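PDB 4KL0: inosine-uridine nucleoside N-ribohydrolase from Xanthomonas oryzae pv. oryzae, which binds calcium and probably belongs to the nucleoside hydrolases that cleave N-glycosidic bonds, although its own activity is not established. Local coordinates for residues L79-G82 with V83-L87; A49-L52 with Q53-G56; G68-D71 with M72-Q75; L364-A367 with L368-A372; Y252-D255 with V256-A260. All coordinates share one frame; numbering follows the deposited sequence.

Contact 1 of 5, residues L79-G82 with V83-L87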
loop_
_atom_site.group_PDB
_atom_site.type_symbol
_atom_site.label_atom_id
_atom_site.label_comp_id
_atom_site.label_asym_id
_atom_site.label_seq_id
_atom_site.Cartn_x
_atom_site.Cartn_y
_atom_site.Cartn_z
ATOM N N LEU A 79 -9.371 11.377 4.942
ATOM C CA LEU A 79 -9.574 10.027 5.451
ATOM C C LEU A 79 -8.301 9.367 6.034
ATOM O O LEU A 79 -8.356 8.735 7.061
ATOM C CB LEU A 79 -10.185 9.152 4.355
ATOM C CG LEU A 79 -10.371 7.683 4.659
ATOM C CD1 LEU A 79 -11.505 7.236 3.869
ATOM C CD2 LEU A 79 -9.109 6.878 4.269
ATOM N N ALA A 80 -7.171 9.500 5.337
ATOM C CA ALA A 80 -5.941 8.966 5.853
ATOM C C ALA A 80 -5.638 9.552 7.220
ATOM O O ALA A 80 -5.314 8.821 8.161
ATOM C CB ALA A 80 -4.771 9.179 4.892
ATOM N N LYS A 81 -5.777 10.874 7.338
ATOM C CA LYS A 81 -5.446 11.499 8.604
ATOM C C LYS A 81 -6.430 11.063 9.702
ATOM O O LYS A 81 -6.012 10.766 10.841
ATOM C CB LYS A 81 -5.390 13.017 8.391
ATOM C CG LYS A 81 -5.129 13.824 9.682
ATOM C CD LYS A 81 -3.713 13.605 10.147
ATOM C CE LYS A 81 -3.335 14.575 11.256
ATOM N NZ LYS A 81 -1.993 14.201 11.720
ATOM N N GLY A 82 -7.712 10.950 9.350
ATOM C CA GLY A 82 -8.688 10.339 10.255
ATOM C C GLY A 82 -8.330 8.943 10.753
ATOM O O GLY A 82 -8.562 8.598 11.929
ATOM N N VAL A 83 -7.773 8.111 9.868
ATOM C CA VAL A 83 -7.348 6.784 10.255
ATOM C C VAL A 83 -6.100 6.821 11.133
ATOM O O VAL A 83 -6.077 6.187 12.198
ATOM C CB VAL A 83 -7.115 5.901 9.021
ATOM C CG1 VAL A 83 -6.401 4.567 9.399
ATOM C CG2 VAL A 83 -8.442 5.632 8.291
ATOM N N PHE A 84 -5.104 7.634 10.770
ATOM C CA PHE A 84 -3.931 7.777 11.654
ATOM C C PHE A 84 -4.310 8.257 13.069
ATOM O O PHE A 84 -3.776 7.745 14.042
ATOM C CB PHE A 84 -2.871 8.671 11.017
ATOM C CG PHE A 84 -2.287 8.095 9.770
ATOM C CD1 PHE A 84 -1.748 6.801 9.756
ATOM C CD2 PHE A 84 -2.278 8.856 8.623
ATOM C CE1 PHE A 84 -1.216 6.280 8.539
ATOM C CE2 PHE A 84 -1.762 8.366 7.411
ATOM C CZ PHE A 84 -1.217 7.092 7.403
ATOM N N ASP A 85 -5.255 9.184 13.134
ATOM C CA ASP A 85 -5.749 9.679 14.435
ATOM C C ASP A 85 -6.343 8.536 15.284
ATOM O O ASP A 85 -6.032 8.375 16.482
ATOM C CB ASP A 85 -6.824 10.734 14.212
ATOM C CG ASP A 85 -6.283 12.070 13.711
ATOM O OD1 ASP A 85 -5.046 12.343 13.760
ATOM O OD2 ASP A 85 -7.150 12.862 13.276
ATOM N N ARG A 86 -7.164 7.694 14.658
ATOM C CA ARG A 86 -7.817 6.534 15.340
ATOM C C ARG A 86 -6.860 5.376 15.654
ATOM O O ARG A 86 -7.155 4.477 16.440
ATOM C CB ARG A 86 -8.969 6.054 14.475
ATOM C CG ARG A 86 -10.046 7.118 14.421
ATOM C CD ARG A 86 -11.128 6.763 13.409
ATOM N NE ARG A 86 -12.276 7.686 13.440
ATOM C CZ ARG A 86 -12.306 8.901 12.890
ATOM N NH1 ARG A 86 -11.240 9.448 12.336
ATOM N NH2 ARG A 86 -13.424 9.625 12.966
ATOM N N LEU A 87 -5.704 5.378 14.999
ATOM C CA LEU A 87 -4.642 4.407 15.289
ATOM C C LEU A 87 -3.636 4.993 16.281
ATOM O O LEU A 87 -2.619 4.390 16.543
ATOM C CB LEU A 87 -3.873 4.057 13.987
ATOM C CG LEU A 87 -4.630 3.300 12.904
ATOM C CD1 LEU A 87 -3.711 3.236 11.645
ATOM C CD2 LEU A 87 -5.042 1.883 13.382
HETATM O O HOH W 1 -2.695 11.651 12.704
#
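Gly82 and Arg86 meet through one carbonyl oxygen in this last part of helix 70-86, the helix of a beta-alpha-beta crossover between strands 58-65 and 93-96. The carbonyl oxygen of Gly82 takes two bonds from the same residue, a backbone one from Arg86 N at 3.2 Å and a side-chain one from Arg86 NH1 at 2.8 Å. The two donors reach the oxygen from opposite faces of the peptide plane. Arg86 presents the edge of its guanidinium, with Gly82 O almost in that plane, whereas NH1 stands 46° above the plane of the carbonyl. The chain runs extended from CG to NE, carrying its tip past the oxygen before the guanidinium turns back.

One turn of backbone bonds ties Leu79, Ala80 and Lys81 to Val83, Phe84 and Asp85. On the buried flank the CB of Ala80 touches CE2 of Phe84 at 4.0 Å, and Leu79 CD2 approaches Val83 CG2 at 4.3 Å. The Phe84 ring lies between helix 70-86, Tyr46 of helix 41-54 and strand 58-65, where it touches Leu60 and Val63, while Leu79 and Val83 pack on Val43 of helix 41-54.

Lys81 and Asp85 mark the polar flank. The lysine bends at its second torsion (chi2 70°), yet Lys81 NZ stays 4.1 Å from Asp85 OD1, too far for a salt bridge. Its strongest protein partner is the carbonyl oxygen of Val92. A water fills the gap to the aspartate, accepting from Lys81 NZ at 2.8 Å and donating to Asp85 OD1 at 2.7 Å.

Contact 2 of 5, residues A49-L52 with Q53-G56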
loop_
_atom_site.group_PDB
_atom_site.type_symbol
_atom_site.label_atom_id
_atom_site.label_comp_id
_atom_site.label_asym_id
_atom_site.label_seq_id
_atom_site.Cartn_x
_atom_site.Cartn_y
_atom_site.Cartn_z
ATOM N N ALA A 49 1.332 -0.589 9.610
ATOM C CA ALA A 49 2.394 0.379 9.910
ATOM C C ALA A 49 2.312 0.832 11.361
ATOM O O ALA A 49 3.356 1.083 11.965
ATOM C CB ALA A 49 2.352 1.584 8.989
ATOM N N LYS A 50 1.109 0.979 11.911
ATOM C CA LYS A 50 1.011 1.359 13.327
ATOM C C LYS A 50 1.751 0.388 14.216
ATOM O O LYS A 50 2.507 0.834 15.096
ATOM C CB LYS A 50 -0.449 1.447 13.778
ATOM C CG LYS A 50 -0.660 1.417 15.266
ATOM C CD LYS A 50 0.009 2.593 15.951
ATOM C CE LYS A 50 -0.194 2.408 17.473
ATOM N NZ LYS A 50 -1.612 1.954 17.786
ATOM N N GLN A 51 1.590 -0.918 13.979
ATOM C CA GLN A 51 2.257 -1.895 14.821
ATOM C C GLN A 51 3.752 -1.902 14.537
ATOM O O GLN A 51 4.577 -2.053 15.445
ATOM C CB GLN A 51 1.684 -3.301 14.621
ATOM C CG GLN A 51 2.294 -4.298 15.596
ATOM C CD GLN A 51 2.003 -3.999 17.034
ATOM O OE1 GLN A 51 1.016 -3.309 17.395
ATOM N NE2 GLN A 51 2.873 -4.518 17.886
ATOM N N LEU A 52 4.130 -1.766 13.269
ATOM C CA LEU A 52 5.541 -1.725 12.959
ATOM C C LEU A 52 6.207 -0.511 13.593
ATOM O O LEU A 52 7.378 -0.591 13.968
ATOM C CB LEU A 52 5.762 -1.789 11.441
ATOM C CG LEU A 52 5.390 -3.150 10.884
ATOM C CD1 LEU A 52 5.149 -2.981 9.359
ATOM C CD2 LEU A 52 6.456 -4.265 11.158
ATOM N N GLN A 53 5.500 0.613 13.690
ATOM C CA GLN A 53 6.038 1.789 14.374
ATOM C C GLN A 53 6.103 1.526 15.867
ATOM O O GLN A 53 7.140 1.810 16.514
ATOM C CB GLN A 53 5.148 3.014 14.101
ATOM C CG GLN A 53 5.693 4.287 14.713
ATOM C CD GLN A 53 5.270 5.521 13.979
ATOM O OE1 GLN A 53 5.098 5.496 12.731
ATOM N NE2 GLN A 53 5.031 6.619 14.729
ATOM N N ALA A 54 5.024 1.016 16.440
ATOM C CA ALA A 54 5.039 0.710 17.881
ATOM C C ALA A 54 6.196 -0.215 18.241
ATOM O O ALA A 54 6.783 -0.099 19.334
ATOM C CB ALA A 54 3.702 0.074 18.320
ATOM N N ASP A 55 6.555 -1.121 17.346
ATOM C CA ASP A 55 7.670 -2.046 17.589
ATOM C C ASP A 55 9.066 -1.584 17.124
ATOM O O ASP A 55 10.032 -2.356 17.247
ATOM C CB ASP A 55 7.371 -3.449 17.033
ATOM C CG ASP A 55 6.263 -4.161 17.804
ATOM O OD1 ASP A 55 5.957 -3.710 18.965
ATOM O OD2 ASP A 55 5.692 -5.159 17.275
ATOM N N GLY A 56 9.169 -0.376 16.601
ATOM C CA GLY A 56 10.472 0.205 16.320
ATOM C C GLY A 56 11.089 -0.153 14.979
ATOM O O GLY A 56 12.308 0.026 14.784
#
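Gln51 and Asp55 meet at the C-terminal end of helix 41-54, where the chain closes in a Schellman motif before entering strand 58-65 of a beta-alpha-beta unit. Gly56 takes a positive phi of 86°, a conformation natural to glycine, and its N donates to Gln53 O at 3.0 Å as the helix unwinds.

Gln53 has its N bonded to Ala49 O at 2.8 Å, and its CB sits beside the same oxygen. From there the side chain leads away from the preceding turn, extended beyond CG, until OE1 accepts from the backbone N of Leu60. The amide thus reaches from the end of the helix to the strand that follows it.

Leu52 turns its branched end into the apolar interior between helix 41-54 and its neighbours, where it packs on Leu19, Leu58 and Leu368. The same residue contributes little beyond its backbone and CB to the local turn.

Gln51 carries the polar side-chain link. With CG opposite the backbone N (chi1 -175°) and a bend at chi2, its amide is swung along the helix to the carboxylate of Asp55, whose other oxygen, OD1, forms a salt bridge with Arg20. The amide and carboxylate planes stand 81° apart, nearly perpendicular. Gln51 NE2 donates to Asp55 OD2 from above the carboxylate plane, over 3.0 Å.

Contact 3 of 5, residues G68-D71 with M72-Q75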
loop_
_atom_site.group_PDB
_atom_site.type_symbol
_atom_site.label_atom_id
_atom_site.label_comp_id
_atom_site.label_asym_id
_atom_site.label_seq_id
_atom_site.Cartn_x
_atom_site.Cartn_y
_atom_site.Cartn_z
ATOM N N GLY A 68 -7.348 11.230 -8.198
ATOM C CA GLY A 68 -8.492 12.115 -8.329
ATOM C C GLY A 68 -8.060 13.558 -8.571
ATOM O O GLY A 68 -6.872 13.919 -8.568
ATOM N N ASP A 69 -9.071 14.389 -8.762
ATOM C CA ASP A 69 -8.818 15.840 -8.846
ATOM C C ASP A 69 -8.477 16.429 -7.486
ATOM O O ASP A 69 -8.449 15.699 -6.477
ATOM C CB ASP A 69 -9.995 16.518 -9.565
ATOM C CG ASP A 69 -11.278 16.620 -8.727
ATOM O OD1 ASP A 69 -11.349 16.249 -7.531
ATOM O OD2 ASP A 69 -12.273 17.101 -9.308
ATOM N N ALA A 70 -8.218 17.737 -7.415
ATOM C CA ALA A 70 -7.709 18.288 -6.169
ATOM C C ALA A 70 -8.634 18.042 -4.992
ATOM O O ALA A 70 -8.190 17.683 -3.915
ATOM C CB ALA A 70 -7.462 19.785 -6.301
ATOM N N ASP A 71 -9.921 18.222 -5.196
ATOM C CA ASP A 71 -10.816 18.032 -4.045
ATOM C C ASP A 71 -10.891 16.548 -3.646
ATOM O O ASP A 71 -10.978 16.224 -2.462
ATOM C CB ASP A 71 -12.209 18.564 -4.321
ATOM C CG ASP A 71 -13.131 18.376 -3.131
ATOM O OD1 ASP A 71 -12.785 18.895 -2.021
ATOM O OD2 ASP A 71 -14.137 17.650 -3.294
ATOM N N MET A 72 -10.842 15.658 -4.623
ATOM C CA MET A 72 -10.867 14.209 -4.273
ATOM C C MET A 72 -9.631 13.856 -3.468
ATOM O O MET A 72 -9.715 13.074 -2.472
ATOM C CB MET A 72 -10.901 13.356 -5.531
ATOM C CG MET A 72 -10.933 11.818 -5.291
ATOM S SD MET A 72 -12.318 11.228 -4.134
ATOM C CE MET A 72 -13.698 11.484 -5.127
ATOM N N ARG A 73 -8.464 14.341 -3.914
ATOM C CA ARG A 73 -7.228 14.049 -3.181
ATOM C C ARG A 73 -7.328 14.583 -1.776
ATOM O O ARG A 73 -6.873 13.966 -0.812
ATOM C CB ARG A 73 -5.988 14.599 -3.923
ATOM C CG ARG A 73 -5.830 13.956 -5.275
ATOM C CD ARG A 73 -4.422 14.334 -5.853
ATOM N NE ARG A 73 -4.167 15.799 -5.887
ATOM C CZ ARG A 73 -4.516 16.614 -6.892
ATOM N NH1 ARG A 73 -5.227 16.191 -7.930
ATOM N NH2 ARG A 73 -4.171 17.899 -6.811
ATOM N N SER A 74 -8.005 15.707 -1.601
ATOM C CA SER A 74 -8.187 16.187 -0.215
ATOM C C SER A 74 -9.094 15.292 0.611
ATOM O O SER A 74 -8.810 15.036 1.786
ATOM C CB SER A 74 -8.718 17.631 -0.208
ATOM O OG SER A 74 -7.663 18.530 -0.622
ATOM N N GLN A 75 -10.159 14.753 -0.001
ATOM C CA GLN A 75 -11.041 13.834 0.725
ATOM C C GLN A 75 -10.238 12.587 1.158
ATOM O O GLN A 75 -10.362 12.120 2.273
ATOM C CB GLN A 75 -12.273 13.412 -0.115
ATOM C CG GLN A 75 -13.120 14.551 -0.642
ATOM C CD GLN A 75 -13.433 15.549 0.453
ATOM O OE1 GLN A 75 -13.884 15.180 1.553
ATOM N NE2 GLN A 75 -13.144 16.839 0.179
#
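Arg73 folds back over Gly68, Asp69 and Ala70, the residues that begin helix 70-86. Its CB lies 3.7 Å from the Asp69 carbonyl oxygen, which accepts the backbone N-H of Arg73. Arg73 CG has two carbonyl oxygens beside it, Asp69 O at 3.4 Å and Gly68 O at 3.5 Å, and CD continues past Gly68 O. A bend at chi3 (-54°) then turns the guanidinium across the start of the helix. One of its faces rests on Ala70 CA, while its edge is directed at Gly68 O, bonded by Arg73 NH1 at 2.9 Å. Arg73 NH2 passes Ala70 CB at 3.8 Å on its way to a salt bridge with Asp99, and NE donates to Gly97 O.

Asp69 is the N-cap. Its CG occupies the crowded position between backbone N and carbonyl carbon (chi1 73°), which brings Asp69 OD1 to Met72 N at 3.0 Å, met nearly along the C-O axis. One turn on, Gln75 NE2 bonds Asp71 OD1 over 3.0 Å from above the carboxylate plane, while Gln75 OE1 accepts from Arg121.

Two chemically different devices meet at the start of the helix. An aspartate oxygen satisfies an amide of the first turn, and its negative charge probably interacts favourably with the helix dipole. The arginine fastens the preceding loop at Gly68 and, through Gly97 and Asp99, joins it to the segment following strand 93-96, so that all three guanidinium nitrogens have acceptors.

Contact 4 of 5, residues L364-A367 with L368-A372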
loop_
_atom_site.group_PDB
_atom_site.type_symbol
_atom_site.label_atom_id
_atom_site.label_comp_id
_atom_site.label_asym_id
_atom_site.label_seq_id
_atom_site.Cartn_x
_atom_site.Cartn_y
_atom_site.Cartn_z
ATOM N N LEU A 364 1.636 -13.245 9.818
ATOM C CA LEU A 364 2.224 -11.948 10.206
ATOM C C LEU A 364 1.330 -10.736 9.901
ATOM O O LEU A 364 1.183 -9.825 10.755
ATOM C CB LEU A 364 3.600 -11.772 9.600
ATOM C CG LEU A 364 4.297 -10.500 10.063
ATOM C CD1 LEU A 364 4.564 -10.568 11.583
ATOM C CD2 LEU A 364 5.567 -10.332 9.294
ATOM N N LEU A 365 0.709 -10.713 8.719
ATOM C CA LEU A 365 -0.263 -9.639 8.433
ATOM C C LEU A 365 -1.376 -9.649 9.472
ATOM O O LEU A 365 -1.709 -8.585 10.012
ATOM C CB LEU A 365 -0.867 -9.780 7.025
ATOM C CG LEU A 365 0.119 -9.449 5.905
ATOM C CD1 LEU A 365 -0.413 -9.994 4.563
ATOM C CD2 LEU A 365 0.437 -7.944 5.738
ATOM N N SER A 366 -1.948 -10.821 9.809
ATOM C CA SER A 366 -3.010 -10.870 10.829
ATOM C C SER A 366 -2.488 -10.411 12.209
ATOM O O SER A 366 -3.153 -9.622 12.898
ATOM C CB SER A 366 -3.652 -12.279 10.877
ATOM O OG SER A 366 -4.664 -12.339 11.901
ATOM N N ALA A 367 -1.314 -10.912 12.605
ATOM C CA ALA A 367 -0.714 -10.497 13.893
ATOM C C ALA A 367 -0.515 -8.990 13.994
ATOM O O ALA A 367 -0.915 -8.369 14.997
ATOM C CB ALA A 367 0.587 -11.242 14.156
ATOM N N LEU A 368 0.068 -8.389 12.948
ATOM C CA LEU A 368 0.319 -6.968 12.992
ATOM C C LEU A 368 -0.986 -6.163 13.036
ATOM O O LEU A 368 -1.078 -5.213 13.804
ATOM C CB LEU A 368 1.179 -6.567 11.795
ATOM C CG LEU A 368 2.613 -7.128 11.709
ATOM C CD1 LEU A 368 3.138 -6.918 10.302
ATOM C CD2 LEU A 368 3.553 -6.434 12.712
ATOM N N ALA A 369 -1.976 -6.522 12.207
ATOM C CA ALA A 369 -3.197 -5.723 12.196
ATOM C C ALA A 369 -3.947 -5.841 13.532
ATOM O O ALA A 369 -4.419 -4.829 14.100
ATOM C CB ALA A 369 -4.055 -6.110 11.097
ATOM N N LYS A 370 -4.004 -7.048 14.090
ATOM C CA LYS A 370 -4.717 -7.174 15.381
ATOM C C LYS A 370 -4.012 -6.445 16.510
ATOM O O LYS A 370 -4.679 -5.792 17.353
ATOM C CB LYS A 370 -4.894 -8.638 15.807
ATOM C CG LYS A 370 -5.827 -9.438 14.954
ATOM C CD LYS A 370 -5.697 -10.910 15.349
ATOM C CE LYS A 370 -6.799 -11.767 14.764
ATOM N NZ LYS A 370 -6.722 -13.197 15.324
ATOM N N ALA A 371 -2.677 -6.521 16.551
ATOM C CA ALA A 371 -1.929 -5.829 17.612
ATOM C C ALA A 371 -2.097 -4.305 17.496
ATOM O O ALA A 371 -2.208 -3.589 18.508
ATOM C CB ALA A 371 -0.434 -6.248 17.586
ATOM N N ALA A 372 -2.185 -3.816 16.251
ATOM C CA ALA A 372 -2.258 -2.393 15.978
ATOM C C ALA A 372 -3.583 -1.823 16.494
ATOM O O ALA A 372 -3.664 -0.619 16.799
ATOM C CB ALA A 372 -2.100 -2.135 14.432
#
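Leu364 through Ala367 accept in regular succession from Leu368 through Ala371, each bond spanning four residues along helix 358-372. The bond from Leu368 N to Leu364 O measures 2.8 Å. That from Ala371 N to Ala367 O is hardly longer, at 3.0 Å. Ala372 N continues the pattern to Leu368 O.

Leu364 and Leu368 lie one turn apart with their branched ends packing against each other: Leu364 CG touches CD1 of Leu368 at 3.8 Å, and Leu364 CD1 lies 4.0 Å from Leu368 CG. Leu364 CG is opposite its backbone N (chi1 -175°) and leads forward along the helix, while Leu368 CG, opposite its carbonyl carbon (chi1 -65°), leans back over Leu364. In this Rossmann-like alpha/beta fold the last helix packs against helices 10-20, 41-54, 236-243 and 317-325. Leu368 meets Ile48 and Leu52, Leu365 meets Leu320 and Leu323, and Ala369 lies against Phe238.

Ser366 and Lys370 occupy the polar side. They meet without a hydrogen bond between them, Ser366 OG lying 3.6 Å from Lys370 CE as the extended lysine passes alongside. The two polar ends converge on one carboxylate, Ser366 OG hydrogen-bonding to Glu12 OE2 and Lys370 NZ forming a salt bridge with Glu12 OE1.

Contact 5 of 5, residues Y252-D255 with V256-A260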
loop_
_atom_site.group_PDB
_atom_site.type_symbol
_atom_site.label_atom_id
_atom_site.label_comp_id
_atom_site.label_asym_id
_atom_site.label_seq_id
_atom_site.Cartn_x
_atom_site.Cartn_y
_atom_site.Cartn_z
ATOM N N TYR A 252 -14.319 -0.403 9.675
ATOM C CA TYR A 252 -14.198 0.169 8.313
ATOM C C TYR A 252 -13.606 -0.841 7.323
ATOM O O TYR A 252 -14.150 -1.021 6.211
ATOM C CB TYR A 252 -13.369 1.462 8.325
ATOM C CG TYR A 252 -12.792 1.897 6.981
ATOM C CD1 TYR A 252 -11.479 1.540 6.633
ATOM C CD2 TYR A 252 -13.568 2.558 6.044
ATOM C CE1 TYR A 252 -10.940 1.901 5.412
ATOM C CE2 TYR A 252 -13.035 2.935 4.819
ATOM C CZ TYR A 252 -11.731 2.579 4.500
ATOM O OH TYR A 252 -11.207 2.934 3.270
ATOM N N LEU A 253 -12.497 -1.491 7.694
ATOM C CA LEU A 253 -11.840 -2.385 6.731
ATOM C C LEU A 253 -12.747 -3.554 6.397
ATOM O O LEU A 253 -12.897 -3.932 5.241
ATOM C CB LEU A 253 -10.518 -2.938 7.259
ATOM C CG LEU A 253 -9.430 -1.852 7.271
ATOM C CD1 LEU A 253 -8.223 -2.351 8.076
ATOM C CD2 LEU A 253 -9.047 -1.483 5.799
ATOM N N ARG A 254 -13.349 -4.183 7.420
ATOM C CA ARG A 254 -14.211 -5.298 7.105
ATOM C C ARG A 254 -15.398 -4.847 6.238
ATOM O O ARG A 254 -15.730 -5.511 5.267
ATOM C CB ARG A 254 -14.661 -5.958 8.424
ATOM C CG ARG A 254 -15.592 -7.193 8.199
ATOM C CD ARG A 254 -17.099 -6.851 8.085
ATOM N NE ARG A 254 -17.551 -5.783 8.987
ATOM C CZ ARG A 254 -17.839 -5.958 10.270
ATOM N NH1 ARG A 254 -17.713 -7.161 10.797
ATOM N NH2 ARG A 254 -18.218 -4.926 11.030
ATOM N N ASP A 255 -15.999 -3.708 6.577
ATOM C CA ASP A 255 -17.172 -3.236 5.835
ATOM C C ASP A 255 -16.792 -2.867 4.392
ATOM O O ASP A 255 -17.510 -3.243 3.450
ATOM C CB ASP A 255 -17.847 -2.054 6.513
ATOM C CG ASP A 255 -18.528 -2.442 7.828
ATOM O OD1 ASP A 255 -18.639 -3.662 8.115
ATOM O OD2 ASP A 255 -18.932 -1.495 8.542
ATOM N N VAL A 256 -15.656 -2.203 4.198
ATOM C CA VAL A 256 -15.298 -1.884 2.800
ATOM C C VAL A 256 -14.995 -3.144 1.970
ATOM O O VAL A 256 -15.381 -3.257 0.782
ATOM C CB VAL A 256 -14.122 -0.847 2.706
ATOM C CG1 VAL A 256 -14.536 0.390 3.316
ATOM C CG2 VAL A 256 -12.909 -1.370 3.308
ATOM N N GLN A 257 -14.294 -4.104 2.558
ATOM C CA GLN A 257 -13.997 -5.297 1.787
ATOM C C GLN A 257 -15.279 -6.083 1.515
ATOM O O GLN A 257 -15.541 -6.544 0.400
ATOM C CB GLN A 257 -12.951 -6.158 2.465
ATOM C CG GLN A 257 -12.759 -7.477 1.745
ATOM C CD GLN A 257 -12.093 -7.347 0.404
ATOM O OE1 GLN A 257 -10.853 -7.346 0.306
ATOM N NE2 GLN A 257 -12.901 -7.199 -0.640
ATOM N N LYS A 258 -16.104 -6.218 2.545
ATOM C CA LYS A 258 -17.298 -7.033 2.335
ATOM C C LYS A 258 -18.224 -6.337 1.324
ATOM O O LYS A 258 -18.734 -7.013 0.435
ATOM C CB LYS A 258 -17.952 -7.356 3.697
ATOM C CG LYS A 258 -19.154 -8.249 3.623
ATOM C CD LYS A 258 -19.639 -8.488 5.034
ATOM C CE LYS A 258 -20.964 -9.197 4.970
ATOM N NZ LYS A 258 -21.583 -9.166 6.337
ATOM N N ASN A 259 -18.422 -5.027 1.421
ATOM C CA ASN A 259 -19.340 -4.361 0.492
ATOM C C ASN A 259 -18.784 -4.314 -0.944
ATOM O O ASN A 259 -19.540 -4.536 -1.917
ATOM C CB ASN A 259 -19.834 -3.017 1.044
ATOM C CG ASN A 259 -20.568 -3.169 2.400
ATOM O OD1 ASN A 259 -21.346 -4.131 2.609
ATOM N ND2 ASN A 259 -20.325 -2.215 3.326
ATOM N N ALA A 260 -17.479 -4.042 -1.117
ATOM C CA ALA A 260 -16.859 -4.117 -2.445
ATOM C C ALA A 260 -17.114 -5.481 -3.098
ATOM O O ALA A 260 -17.465 -5.603 -4.311
ATOM C CB ALA A 260 -15.323 -3.855 -2.340
#
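The Tyr252 ring receives Val256 on one of its faces, an i to i+4 side-chain contact in the long helix 248-269. Val256 CG1 comes to 3.3 Å from Tyr252 CE2, a tight CH-to-ring approach near the rim and not over the ring centre, and CG2 lies above the same face, farther from the plane. With CG opposite the backbone N (chi1 161°), the tyrosine sends its ring forward along the helix to meet the valine. At the far end of the ring, Tyr252 OH is hydrogen-bonded to Asn37 OD1. This side of the helix faces Val43 of helix 41-54, and the tyrosine side chain lies about 7 Å from that of the calcium ligand Asp42.

The guanidinium of Arg254 is the second flat group, with the Asp255 carboxyl carbon at its edge, in plane. Arg254 NE and Asp255 OD1 are modelled at 2.5 Å in a salt bridge, too short for the exact length to be trusted. Arg254 NH1 reaches Glu240 as well.

Apolar contact with the valine and a polar bond to Asn37 together probably hold the ring in place, while the two acids balance the arginine's positive charge and probably restrain its guanidinium.

The five contacts lie on four helices of one alpha/beta fold. Contacts 1 and 3 share helix 70-86, at its end and its start, their centres about 17 Å apart. Contacts 2 and 4 sit side by side, centres about 10 Å apart, where Gln51 packs on Leu368 and Ala371. Lys50 of contact 2 ties in contact 1, its NZ lying 2.9 Å from the carbonyl O of Leu87. The calcium ion, held by Asp35, Asp42, Ile151 and Asp318, is nearest the side chain of Tyr252 (about 10 Å) and that of Leu79 (about 11 Å). Contacts 2, 3 and 4 come within about 13 to 14 Å of it, so none supplies a calcium ligand.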